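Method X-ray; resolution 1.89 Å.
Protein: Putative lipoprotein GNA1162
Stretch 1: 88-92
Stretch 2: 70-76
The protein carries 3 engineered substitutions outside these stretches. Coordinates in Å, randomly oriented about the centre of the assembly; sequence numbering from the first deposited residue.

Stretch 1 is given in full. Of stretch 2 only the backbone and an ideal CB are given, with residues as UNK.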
ATOM      1  N   LEU B  88      13.448  13.649  -1.127  1.00 23.91           N
ATOM      2  CA  LEU B  88      12.782  12.381  -1.358  1.00 25.70           C
ATOM      3  C   LEU B  88      12.734  12.076  -2.842  1.00 26.98           C
ATOM      4  O   LEU B  88      12.192  12.853  -3.631  1.00 28.42           O
ATOM      5  CB  LEU B  88      11.373  12.411  -0.752  1.00 27.72           C
ATOM      6  CG  LEU B  88      10.529  11.147  -0.955  1.00 34.19           C
ATOM      7  CD1 LEU B  88      11.103   9.978  -0.157  1.00 33.20           C
ATOM      8  CD2 LEU B  88       9.091  11.428  -0.547  1.00 40.23           C
ATOM      9  N   TYR B  89      13.351  10.961  -3.223  1.00 25.18           N
ATOM     10  CA  TYR B  89      13.372  10.531  -4.616  1.00 25.09           C
ATOM     11  C   TYR B  89      12.436   9.335  -4.811  1.00 26.28           C
ATOM     12  O   TYR B  89      12.611   8.289  -4.180  1.00 28.23           O
ATOM     13  CB  TYR B  89      14.777  10.107  -5.034  1.00 27.28           C
ATOM     14  CG  TYR B  89      15.809  11.217  -4.981  1.00 30.27           C
ATOM     15  CD1 TYR B  89      16.732  11.291  -3.945  1.00 30.91           C
ATOM     16  CD2 TYR B  89      15.862  12.196  -5.982  1.00 27.94           C
ATOM     17  CE1 TYR B  89      17.692  12.321  -3.906  1.00 30.62           C
ATOM     18  CE2 TYR B  89      16.809  13.224  -5.937  1.00 27.18           C
ATOM     19  CZ  TYR B  89      17.720  13.270  -4.910  1.00 30.31           C
ATOM     20  OH  TYR B  89      18.646  14.293  -4.862  1.00 30.84           O
ATOM     21  N   ILE B  90      11.470   9.481  -5.704  1.00 25.05           N
ATOM     22  CA  ILE B  90      10.570   8.367  -6.021  1.00 26.45           C
ATOM     23  C   ILE B  90      10.759   7.942  -7.467  1.00 28.54           C
ATOM     24  O   ILE B  90      10.871   8.785  -8.347  1.00 33.01           O
ATOM     25  CB  ILE B  90       9.120   8.778  -5.827  1.00 25.32           C
ATOM     26  CG1 ILE B  90       8.895   9.220  -4.372  1.00 30.76           C
ATOM     27  CG2 ILE B  90       8.174   7.637  -6.227  1.00 29.10           C
ATOM     28  CD1 ILE B  90       7.587   9.931  -4.164  1.00 31.32           C
ATOM     29  N   THR B  91      10.794   6.635  -7.698  1.00 24.10           N
ATOM     30  CA  THR B  91      10.843   6.070  -9.038  1.00 26.53           C
ATOM     31  C   THR B  91       9.729   5.028  -9.233  1.00 30.31           C
ATOM     32  O   THR B  91       9.606   4.082  -8.455  1.00 31.01           O
ATOM     33  CB  THR B  91      12.209   5.413  -9.313  1.00 32.66           C
ATOM     34  OG1 THR B  91      13.233   6.397  -9.195  1.00 35.56           O
ATOM     35  CG2 THR B  91      12.259   4.800 -10.711  1.00 36.95           C
ATOM     36  N   VAL B  92       8.909   5.236 -10.256  1.00 31.97           N
ATOM     37  CA  VAL B  92       7.920   4.245 -10.660  1.00 34.15           C
ATOM     38  C   VAL B  92       8.586   3.268 -11.623  1.00 36.26           C
ATOM     39  O   VAL B  92       9.045   3.662 -12.704  1.00 37.80           O
ATOM     40  CB  VAL B  92       6.712   4.900 -11.352  1.00 34.83           C
ATOM     41  CG1 VAL B  92       5.786   3.817 -11.968  1.00 33.74           C
ATOM     42  CG2 VAL B  92       5.949   5.762 -10.366  1.00 33.84           C
ATOM     43  N   UNK B  70      16.426  16.318 -12.952  1.00 36.25           N
ATOM     44  CA  UNK B  70      16.308  16.728 -11.547  1.00 32.61           C
ATOM     45  C   UNK B  70      16.938  15.714 -10.590  1.00 29.79           C
ATOM     46  O   UNK B  70      17.715  16.087  -9.703  1.00 35.73           O
ATOM     47  CB  UNK B  70      14.835  16.928 -11.184  1.00 32.61           C
ATOM     48  N   UNK B  71      16.641  14.438 -10.802  1.00 30.01           N
ATOM     49  CA  UNK B  71      17.193  13.367  -9.983  1.00 32.20           C
ATOM     50  C   UNK B  71      18.706  13.256 -10.093  1.00 38.02           C
ATOM     51  O   UNK B  71      19.337  12.559  -9.297  1.00 36.50           O
ATOM     52  CB  UNK B  71      16.554  12.033 -10.375  1.00 32.20           C
ATOM     53  N   UNK B  72      19.270  13.926 -11.095  1.00 42.28           N
ATOM     54  CA  UNK B  72      20.711  13.924 -11.327  1.00 44.49           C
ATOM     55  C   UNK B  72      21.441  15.058 -10.600  1.00 44.37           C
ATOM     56  O   UNK B  72      22.662  15.012 -10.426  1.00 45.18           O
ATOM     57  CB  UNK B  72      20.987  14.020 -12.829  1.00 44.49           C
ATOM     58  N   UNK B  73      20.703  16.089 -10.204  1.00 40.41           N
ATOM     59  CA  UNK B  73      21.293  17.233  -9.526  1.00 41.91           C
ATOM     60  C   UNK B  73      21.841  16.796  -8.179  1.00 42.12           C
ATOM     61  O   UNK B  73      21.201  16.024  -7.480  1.00 35.70           O
ATOM     62  CB  UNK B  73      20.269  18.357  -9.355  1.00 41.91           C
ATOM     63  N   UNK B  74      23.022  17.278  -7.801  1.00 40.36           N
ATOM     64  CA  UNK B  74      23.533  16.949  -6.471  1.00 40.37           C
ATOM     65  C   UNK B  74      22.609  17.508  -5.389  1.00 34.29           C
ATOM     66  O   UNK B  74      22.147  18.646  -5.479  1.00 34.28           O
ATOM     67  CB  UNK B  74      24.951  17.494  -6.291  1.00 40.37           C
ATOM     68  N   UNK B  75      22.340  16.710  -4.348  1.00 33.69           N
ATOM     69  CA  UNK B  75      21.410  17.160  -3.311  1.00 34.30           C
ATOM     70  C   UNK B  75      21.847  18.470  -2.676  1.00 34.03           C
ATOM     71  O   UNK B  75      21.003  19.292  -2.334  1.00 35.40           O
ATOM     72  CB  UNK B  75      21.269  16.087  -2.229  1.00 34.30           C
ATOM     73  N   UNK B  76      23.152  18.672  -2.527  1.00 34.70           N
ATOM     74  CA  UNK B  76      23.657  19.895  -1.915  1.00 37.32           C
ATOM     75  C   UNK B  76      23.231  21.129  -2.721  1.00 37.23           C
ATOM     76  O   UNK B  76      23.011  22.195  -2.165  1.00 36.25           O
ATOM     77  CB  UNK B  76      25.182  19.838  -1.799  1.00 37.32           C
TER

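Position 70 is helical, with phi/psi of -65/-46. Its CA-to-CB bond points sideways, and the ideal CB has no atom of stretch 1 within 5.5 Å, so this contact hardly restricts the choice; most helix-compatible side chains would fit. The residue is Ile70, whose side chain leads away from the strand. Its backbone matters more: Ile70 O accepts a hydrogen bond from the backbone N of residue 73 at 3.0 Å, closing the turn.

Position 71 (-63/-14) lies where the stretches approach most closely, its CA 7.2 Å from Tyr89 CA. The CB again points sideways, with the ideal CB 4.5 Å from Tyr89 CD2. Stretch 1 offers an aromatic ring here and, farther in, the carbonyl Ile90 O. A flat ring would suit, as would a longer aliphatic or amide side chain able to reach along the tyrosine. The residue is His71, with chi1 at -76° (m), which brings the end of the side chain nearer the strand. Tyr89 CD2 lies over one face of the imidazole, 3.6 Å from His71 ND1; the ring planes meet obliquely at 54°, with centroids 5.2 Å apart. Ile90 O sits at the imidazole edge, 3.4 Å from His71 CE1, a close contact, not a hydrogen bond. His71 NE2 is hydrogen-bonded elsewhere in the structure.

At position 72 the CB points away and meets nothing of stretch 1, so a small or polar residue would serve equally well. It is Ala72.

Position 73 has extended angles (-65/138) and a sideways CB with no neighbour from stretch 1 within 5.5 Å. Many side chains are possible, beta-branched ones among them. Val73 occupies it with chi1 t, and its carbonyl supplies the more telling link: a water donates to Val73 O (2.6 Å) and Ile70 O (2.8 Å) and accepts from Tyr89 OH (2.6 Å), bridging a gap of 4.0 Å between Tyr89 OH and Val73 O.

Position 74, also extended (-63/137), directs its CB away from stretch 1 and immediately precedes a helix. Polar residues are plausible; Arg74 is found at this N-cap position.

At position 75, phi of -57° is compatible with proline at a helix's first turn, and the ideal CB lies 4.1 Å from Tyr89 OH. A compact nonpolar residue or a small polar one would fit. Pro75 packs its CG 3.7 Å from Tyr89 OH.

Position 76 is helical and out of reach, so stretch 1 sets no preference; a polar residue is one of many that would fit. Glu76 OE1 forms a salt bridge with Arg74 NH1 at 2.8 Å.

Stretch 2 (70-76) IHAVRPE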
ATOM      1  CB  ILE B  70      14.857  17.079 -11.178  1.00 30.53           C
ATOM      2  CG1 ILE B  70      14.429  18.327 -11.961  1.00 35.11           C
ATOM      3  CG2 ILE B  70      14.717  17.317  -9.671  1.00 26.15           C
ATOM      4  CD1 ILE B  70      12.946  18.579 -11.996  1.00 35.26           C
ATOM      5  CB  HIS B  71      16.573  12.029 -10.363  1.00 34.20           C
ATOM      6  CG  HIS B  71      15.182  11.841  -9.859  1.00 32.49           C
ATOM      7  ND1 HIS B  71      14.816  10.761  -9.086  1.00 31.74           N
ATOM      8  CD2 HIS B  71      14.062  12.586 -10.018  1.00 35.60           C
ATOM      9  CE1 HIS B  71      13.529  10.840  -8.797  1.00 30.74           C
ATOM     10  NE2 HIS B  71      13.048  11.942  -9.346  1.00 30.88           N
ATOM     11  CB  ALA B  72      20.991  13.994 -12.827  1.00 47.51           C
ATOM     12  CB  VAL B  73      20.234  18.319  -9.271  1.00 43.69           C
ATOM     13  CG1 VAL B  73      20.804  19.442  -8.400  1.00 44.88           C
ATOM     14  CG2 VAL B  73      19.720  18.872 -10.591  1.00 47.30           C
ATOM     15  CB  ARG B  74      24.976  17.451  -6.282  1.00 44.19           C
ATOM     16  CG  ARG B  74      25.989  16.627  -7.065  1.00 50.42           C
ATOM     17  CD  ARG B  74      27.393  16.736  -6.501  1.00 58.51           C
ATOM     18  NE  ARG B  74      27.840  18.121  -6.393  1.00 60.82           N
ATOM     19  CZ  ARG B  74      27.949  18.776  -5.243  1.00 64.55           C
ATOM     20  NH1 ARG B  74      27.649  18.162  -4.106  1.00 65.08           N
ATOM     21  NH2 ARG B  74      28.365  20.038  -5.222  1.00 66.87           N
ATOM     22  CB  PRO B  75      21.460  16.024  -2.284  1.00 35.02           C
ATOM     23  CG  PRO B  75      21.830  14.825  -3.095  1.00 36.95           C
ATOM     24  CD  PRO B  75      22.809  15.337  -4.108  1.00 32.78           C
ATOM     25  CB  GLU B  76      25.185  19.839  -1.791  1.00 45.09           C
ATOM     26  CG  GLU B  76      25.718  18.646  -0.997  1.00 48.76           C
ATOM     27  CD  GLU B  76      25.689  17.327  -1.769  1.00 56.83           C
ATOM     28  OE1 GLU B  76      25.292  17.310  -2.955  1.00 56.80           O
ATOM     29  OE2 GLU B  76      26.071  16.293  -1.179  1.00 61.68           O
TER
HETATM   30  O   HOH W   1      18.720  15.515  -7.175  1.00 31.77           O
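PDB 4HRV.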